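PDB 3X44: O-ureido-L-serine synthase from Streptomyces lavendulae, which catalyses the pyridoxal 5'-phosphate-dependent addition of hydroxyurea to O-acetyl-L-serine, giving O-ureido-L-serine for D-cycloserine biosynthesis, and also makes L-cysteine from sulfide. Local coordinates for the interface of chains A and B and the interface of chains A and C. Sequence-based numbering; all coordinates share one arbitrary frame. Chains: chain A/B/C, O-ureido-L-serine synthase.

Contact 1: the interface of chains A and B. Residues chain A 16, 30, 163-164, 167; chain B 2-3.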
ATOM      1  N   ILE A  16      -4.946  -7.313   8.429  1.00 16.58           N
ATOM      2  CA  ILE A  16      -4.980  -8.068   9.668  1.00 20.11           C
ATOM      3  C   ILE A  16      -5.315  -6.973  10.675  1.00 19.52           C
ATOM      4  O   ILE A  16      -4.633  -5.947  10.743  1.00 22.03           O
ATOM      5  CB  ILE A  16      -3.611  -8.702  10.013  1.00 22.68           C
ATOM      6  CG1 ILE A  16      -3.337  -9.889   9.086  1.00 19.27           C
ATOM      7  CG2 ILE A  16      -3.614  -9.207  11.464  1.00 23.38           C
ATOM      8  CD1 ILE A  16      -1.988 -10.532   9.327  1.00 20.09           C
ATOM      9  N   TYR A  30      -5.704 -10.963  16.862  1.00 19.06           N
ATOM     10  CA  TYR A  30      -5.743 -10.310  15.564  1.00 19.97           C
ATOM     11  C   TYR A  30      -6.439 -11.254  14.597  1.00 19.57           C
ATOM     12  O   TYR A  30      -6.455 -12.460  14.819  1.00 20.37           O
ATOM     13  CB  TYR A  30      -4.324 -10.013  15.083  1.00 16.51           C
ATOM     14  CG  TYR A  30      -3.636  -8.880  15.822  1.00 20.12           C
ATOM     15  CD1 TYR A  30      -2.863  -9.131  16.955  1.00 17.42           C
ATOM     16  CD2 TYR A  30      -3.732  -7.562  15.364  1.00 18.72           C
ATOM     17  CE1 TYR A  30      -2.196  -8.098  17.613  1.00 21.54           C
ATOM     18  CE2 TYR A  30      -3.063  -6.522  16.022  1.00 21.70           C
ATOM     19  CZ  TYR A  30      -2.299  -6.800  17.141  1.00 20.15           C
ATOM     20  OH  TYR A  30      -1.624  -5.787  17.777  1.00 23.70           O
ATOM     21  N   ASP A 163       3.702  -8.400   8.541  1.00 16.92           N
ATOM     22  CA  ASP A 163       2.936  -7.638   9.519  1.00 20.77           C
ATOM     23  C   ASP A 163       3.423  -7.847  10.950  1.00 21.76           C
ATOM     24  O   ASP A 163       3.383  -6.926  11.766  1.00 22.13           O
ATOM     25  CB  ASP A 163       1.456  -8.010   9.436  1.00 17.21           C
ATOM     26  CG  ASP A 163       0.719  -7.240   8.361  1.00 18.84           C
ATOM     27  OD1 ASP A 163       1.296  -6.298   7.784  1.00 20.75           O
ATOM     28  OD2 ASP A 163      -0.447  -7.578   8.095  1.00 21.95           O
ATOM     29  N   PHE A 164       3.883  -9.057  11.254  1.00 22.60           N
ATOM     30  CA  PHE A 164       4.349  -9.361  12.599  1.00 22.57           C
ATOM     31  C   PHE A 164       5.859  -9.316  12.785  1.00 21.64           C
ATOM     32  O   PHE A 164       6.360  -9.638  13.862  1.00 20.84           O
ATOM     33  CB  PHE A 164       3.813 -10.726  13.038  1.00 22.23           C
ATOM     34  CG  PHE A 164       2.407 -10.673  13.567  1.00 22.70           C
ATOM     35  CD1 PHE A 164       1.336 -11.063  12.772  1.00 21.15           C
ATOM     36  CD2 PHE A 164       2.150 -10.197  14.851  1.00 24.69           C
ATOM     37  CE1 PHE A 164       0.029 -10.977  13.244  1.00 22.82           C
ATOM     38  CE2 PHE A 164       0.846 -10.106  15.336  1.00 20.62           C
ATOM     39  CZ  PHE A 164      -0.216 -10.496  14.531  1.00 24.17           C
ATOM     40  N   LYS A 167       7.609  -8.184  15.919  1.00 22.98           N
ATOM     41  CA  LYS A 167       6.523  -8.172  16.898  1.00 21.93           C
ATOM     42  C   LYS A 167       6.211  -9.547  17.477  1.00 22.18           C
ATOM     43  O   LYS A 167       6.566 -10.575  16.906  1.00 23.06           O
ATOM     44  CB  LYS A 167       5.261  -7.595  16.266  1.00 22.52           C
ATOM     45  CG  LYS A 167       5.336  -6.100  16.006  1.00 24.54           C
ATOM     46  CD  LYS A 167       4.304  -5.674  14.986  1.00 27.33           C
ATOM     47  CE  LYS A 167       4.695  -4.359  14.327  1.00 30.32           C
ATOM     48  NZ  LYS A 167       5.027  -3.311  15.336  1.00 33.44           N
TER
ATOM     49  N   PRO B   2       1.116  -3.314   6.952  1.00 32.62           N
ATOM     50  CA  PRO B   2       1.253  -3.250   8.423  1.00 29.36           C
ATOM     51  C   PRO B   2      -0.068  -3.543   9.126  1.00 28.97           C
ATOM     52  O   PRO B   2      -1.145  -3.398   8.545  1.00 26.02           O
ATOM     53  CB  PRO B   2       1.747  -1.860   8.798  1.00 31.70           C
ATOM     54  CG  PRO B   2       1.692  -1.091   7.469  1.00 33.58           C
ATOM     55  CD  PRO B   2       1.671  -2.102   6.322  1.00 33.19           C
ATOM     56  N   LEU B   3       0.032  -3.946  10.388  1.00 27.77           N
ATOM     57  CA  LEU B   3      -1.128  -4.272  11.208  1.00 27.02           C
ATOM     58  C   LEU B   3      -2.071  -3.086  11.400  1.00 26.02           C
ATOM     59  O   LEU B   3      -1.633  -1.938  11.470  1.00 26.98           O
ATOM     60  CB  LEU B   3      -0.664  -4.764  12.582  1.00 26.28           C
ATOM     61  CG  LEU B   3      -0.040  -6.156  12.648  1.00 22.67           C
ATOM     62  CD1 LEU B   3       0.520  -6.395  14.048  1.00 24.41           C
ATOM     63  CD2 LEU B   3      -1.087  -7.195  12.307  1.00 20.13           C
TER
HETATM   64  O   HOH W   1      -2.507  -5.853   7.646  1.00 16.79           O
HETATM   65  O   HOH W   2       3.030  -4.335  11.037  1.00 20.34           O
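Two copies of the enzyme meet here by an exchange of N-terminal segments: B:Pro2 and B:Leu3 lie on chain A, and the two-fold symmetry of the interface returns the same contact from A to B, tying this pair of subunits of the homotetramer together. B:Leu3 is the plug, with 129 Å² of its surface hidden by chain A. Its CG stands anti to its own carbonyl carbon (chi1 -73°), which sends the two methyls in among A:Ile16, A:Tyr30, A:Phe164 and A:Lys167. CD2 of B:Leu3 presses on the branch methyl CG2 of A:Ile16 at 3.3 Å, a tight fit. B:Leu3 CD1 sits over one face of the A:Phe164 ring, displaced toward its rim, 3.9 Å from A:Phe164 CE2. A:Tyr30 crosses the leucine at about a right angle and offers its CD2/CE2 side to the methyls, while the aliphatic CD of A:Lys167 runs past CD1. The polar half is carried by A:Asp163, near the end of helix 147-164. A:Asp163 OD1, of the carboxylate, lies 3.1 Å from the B:Pro2 backbone N, a hydrogen bond if B:Pro2 is the true N-terminus, since a proline in mid-chain has no N-H. The other carboxylate oxygen, A:Asp163 OD2, holds water 1 at 2.7 Å, and this water also links the A:Ile16 amide N to the B:Pro2 carbonyl O. Water 2 bridges the A:Asp163 carbonyl O and the amide N of B:Leu3, the latter at 3.1 Å with a fairly straight N-H (162°). The waters thus pin the main chain of the segment while the leucine fills the apolar pocket, fixing the N-terminus of one subunit on its neighbour.

Contact 2: the interface of chains A and C. Residues chain A 161, 165-166, 193; chain C 52, 151, 154-155.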
ATOM      1  N   LEU A 161       3.862 -12.753   8.065  1.00 20.28           N
ATOM      2  CA  LEU A 161       5.205 -12.544   8.590  1.00 18.77           C
ATOM      3  C   LEU A 161       5.658 -11.092   8.518  1.00 20.75           C
ATOM      4  O   LEU A 161       6.323 -10.600   9.436  1.00 19.29           O
ATOM      5  CB  LEU A 161       6.203 -13.432   7.853  1.00 18.06           C
ATOM      6  CG  LEU A 161       6.095 -14.926   8.178  1.00 17.06           C
ATOM      7  CD1 LEU A 161       6.851 -15.737   7.130  1.00 16.24           C
ATOM      8  CD2 LEU A 161       6.660 -15.180   9.577  1.00 16.95           C
ATOM      9  N   ALA A 165       6.583  -8.912  11.745  1.00 21.65           N
ATOM     10  CA  ALA A 165       8.040  -8.831  11.831  1.00 20.06           C
ATOM     11  C   ALA A 165       8.430  -7.869  12.947  1.00 20.76           C
ATOM     12  O   ALA A 165       7.953  -6.736  13.000  1.00 17.28           O
ATOM     13  CB  ALA A 165       8.627  -8.363  10.504  1.00 18.78           C
ATOM     14  N   GLY A 166       9.289  -8.339  13.845  1.00 19.60           N
ATOM     15  CA  GLY A 166       9.735  -7.521  14.957  1.00 22.54           C
ATOM     16  C   GLY A 166       8.693  -7.421  16.057  1.00 23.01           C
ATOM     17  O   GLY A 166       8.873  -6.671  17.020  1.00 24.11           O
ATOM     18  N   ARG A 193       9.404 -18.650  12.001  1.00 19.94           N
ATOM     19  CA  ARG A 193       9.012 -18.480  13.396  1.00 21.71           C
ATOM     20  C   ARG A 193       8.525 -19.790  14.013  1.00 24.16           C
ATOM     21  O   ARG A 193       7.347 -19.934  14.355  1.00 21.32           O
ATOM     22  CB  ARG A 193       7.927 -17.394  13.512  1.00 19.98           C
ATOM     23  CG  ARG A 193       8.267 -16.091  12.766  1.00 23.10           C
ATOM     24  CD  ARG A 193       7.292 -14.946  13.089  1.00 21.74           C
ATOM     25  NE  ARG A 193       7.256 -14.654  14.522  1.00 24.08           N
ATOM     26  CZ  ARG A 193       7.013 -13.457  15.052  1.00 23.06           C
ATOM     27  NH1 ARG A 193       6.777 -12.405  14.272  1.00 18.55           N
ATOM     28  NH2 ARG A 193       7.015 -13.313  16.371  1.00 18.55           N
TER
ATOM     29  N   LEU C  52      15.225  -4.335  18.542  1.00 21.80           N
ATOM     30  CA  LEU C  52      13.941  -4.812  19.048  1.00 22.88           C
ATOM     31  C   LEU C  52      14.089  -6.148  19.768  1.00 23.95           C
ATOM     32  O   LEU C  52      13.461  -6.386  20.797  1.00 21.12           O
ATOM     33  CB  LEU C  52      12.940  -4.964  17.900  1.00 25.77           C
ATOM     34  CG  LEU C  52      12.568  -3.687  17.136  1.00 27.44           C
ATOM     35  CD1 LEU C  52      11.644  -4.050  15.987  1.00 24.74           C
ATOM     36  CD2 LEU C  52      11.893  -2.682  18.072  1.00 27.03           C
ATOM     37  N   TYR C 151      15.018 -11.301  10.394  1.00 19.52           N
ATOM     38  CA  TYR C 151      14.249 -10.172   9.890  1.00 19.91           C
ATOM     39  C   TYR C 151      14.164 -10.232   8.371  1.00 19.67           C
ATOM     40  O   TYR C 151      13.181  -9.791   7.779  1.00 20.96           O
ATOM     41  CB  TYR C 151      14.862  -8.844  10.327  1.00 18.41           C
ATOM     42  CG  TYR C 151      13.849  -7.719  10.335  1.00 18.96           C
ATOM     43  CD1 TYR C 151      12.939  -7.585  11.384  1.00 22.25           C
ATOM     44  CD2 TYR C 151      13.784  -6.805   9.281  1.00 18.43           C
ATOM     45  CE1 TYR C 151      11.982  -6.563  11.379  1.00 23.17           C
ATOM     46  CE2 TYR C 151      12.828  -5.780   9.273  1.00 21.70           C
ATOM     47  CZ  TYR C 151      11.936  -5.668  10.323  1.00 19.51           C
ATOM     48  OH  TYR C 151      11.001  -4.659  10.328  1.00 26.09           O
ATOM     49  N   GLU C 154      11.534 -12.792   7.358  1.00 21.34           N
ATOM     50  CA  GLU C 154      10.180 -12.282   7.537  1.00 19.02           C
ATOM     51  C   GLU C 154       9.742 -11.080   6.713  1.00 20.34           C
ATOM     52  O   GLU C 154       8.549 -10.896   6.474  1.00 20.61           O
ATOM     53  CB  GLU C 154       9.948 -11.995   9.027  1.00 21.05           C
ATOM     54  CG  GLU C 154      10.226 -13.207   9.921  1.00 18.87           C
ATOM     55  CD  GLU C 154      10.423 -12.847  11.386  1.00 19.13           C
ATOM     56  OE1 GLU C 154       9.658 -12.014  11.916  1.00 21.81           O
ATOM     57  OE2 GLU C 154      11.343 -13.409  12.013  1.00 19.29           O
ATOM     58  N   THR C 155      10.692 -10.258   6.281  1.00 20.84           N
ATOM     59  CA  THR C 155      10.337  -9.094   5.494  1.00 19.13           C
ATOM     60  C   THR C 155      10.907  -9.141   4.086  1.00 18.16           C
ATOM     61  O   THR C 155      10.154  -9.251   3.119  1.00 17.43           O
ATOM     62  CB  THR C 155      10.780  -7.795   6.202  1.00 16.81           C
ATOM     63  OG1 THR C 155      12.206  -7.768   6.349  1.00 18.71           O
ATOM     64  CG2 THR C 155      10.148  -7.718   7.576  1.00 12.95           C
TER
HETATM   65  O   HOH W   3       7.129 -12.116  11.381  1.00 17.66           O
HETATM   66  O   HOH W   4      10.250 -11.035  14.229  1.00 22.22           O
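Helix 147-164 of chain C meets the last turn of the same helix in chain A and the loop that follows it, in a two-fold interface between subunits of the homotetramer. C:Glu154 is the main polar side chain here. Its CG lies anti to the carbonyl carbon (chi1 -55°), and from there the extended chain carries the carboxylate alongside A:Ala165 toward A:Arg193. The two side chains cross at about a right angle, their guanidinium and carboxylate planes 40° apart. NH1 of A:Arg193 is 3.7 Å from carboxylate oxygen OE1 of C:Glu154, a long salt bridge whose gap water 3 spans. This water lies in the guanidinium plane at its edge, 2.9 Å from A:Arg193 NH1, along a fairly straight N-H. It also sits 2.6 Å from C:Glu154 OE1 and contacts the A:Leu161 carbonyl O. The same C:Glu154 OE1 holds water 4 at 2.6 Å, and that water meets the backbone N of A:Gly166; the positive guanidinium and the two waters would tend to favour a charged carboxylate. The apolar part centres on A:Ala165, whose CB packs tightly on the methyl CG2 of C:Thr155 at 3.4 Å and lies above the C:Tyr151 ring plane, just beyond ring atom CE1, on the face where the threonine methyl also sits. The hydroxyl OG1 of C:Thr155 hydrogen-bonds the C:Tyr151 carbonyl O at 2.7 Å, tilted 34° from the carbonyl plane, which would hold the rotation that points CG2 at A:Ala165. Farther along, methyl CD1 of C:Leu52, from helix 43-57, rests against A:Gly166. Chain A thus contributes the end of helix 147-164, the loop after it and A:Arg193, which follows helix 180-192; chain C contributes the early and middle turns of helix 147-164 flanked by C:Leu52.

About 10 Å separates the C-alpha centres of contact 1 and contact 2, and both draw on the C-terminal end of helix 147-164 in chain A and the loop after it. Residues of the two sites interleave there: A:Leu161, A:Ala165 and A:Gly166 serve contact 2, whereas A:Asp163, A:Phe164 and A:Lys167 serve contact 1. One short stretch therefore touches chain B in one direction and chain C in another. Since each interface is two-fold symmetric, the same stretch recurs with the chains exchanged and takes part in two subunit pairings of the homotetramer, and a shift of this helix end might be felt at both.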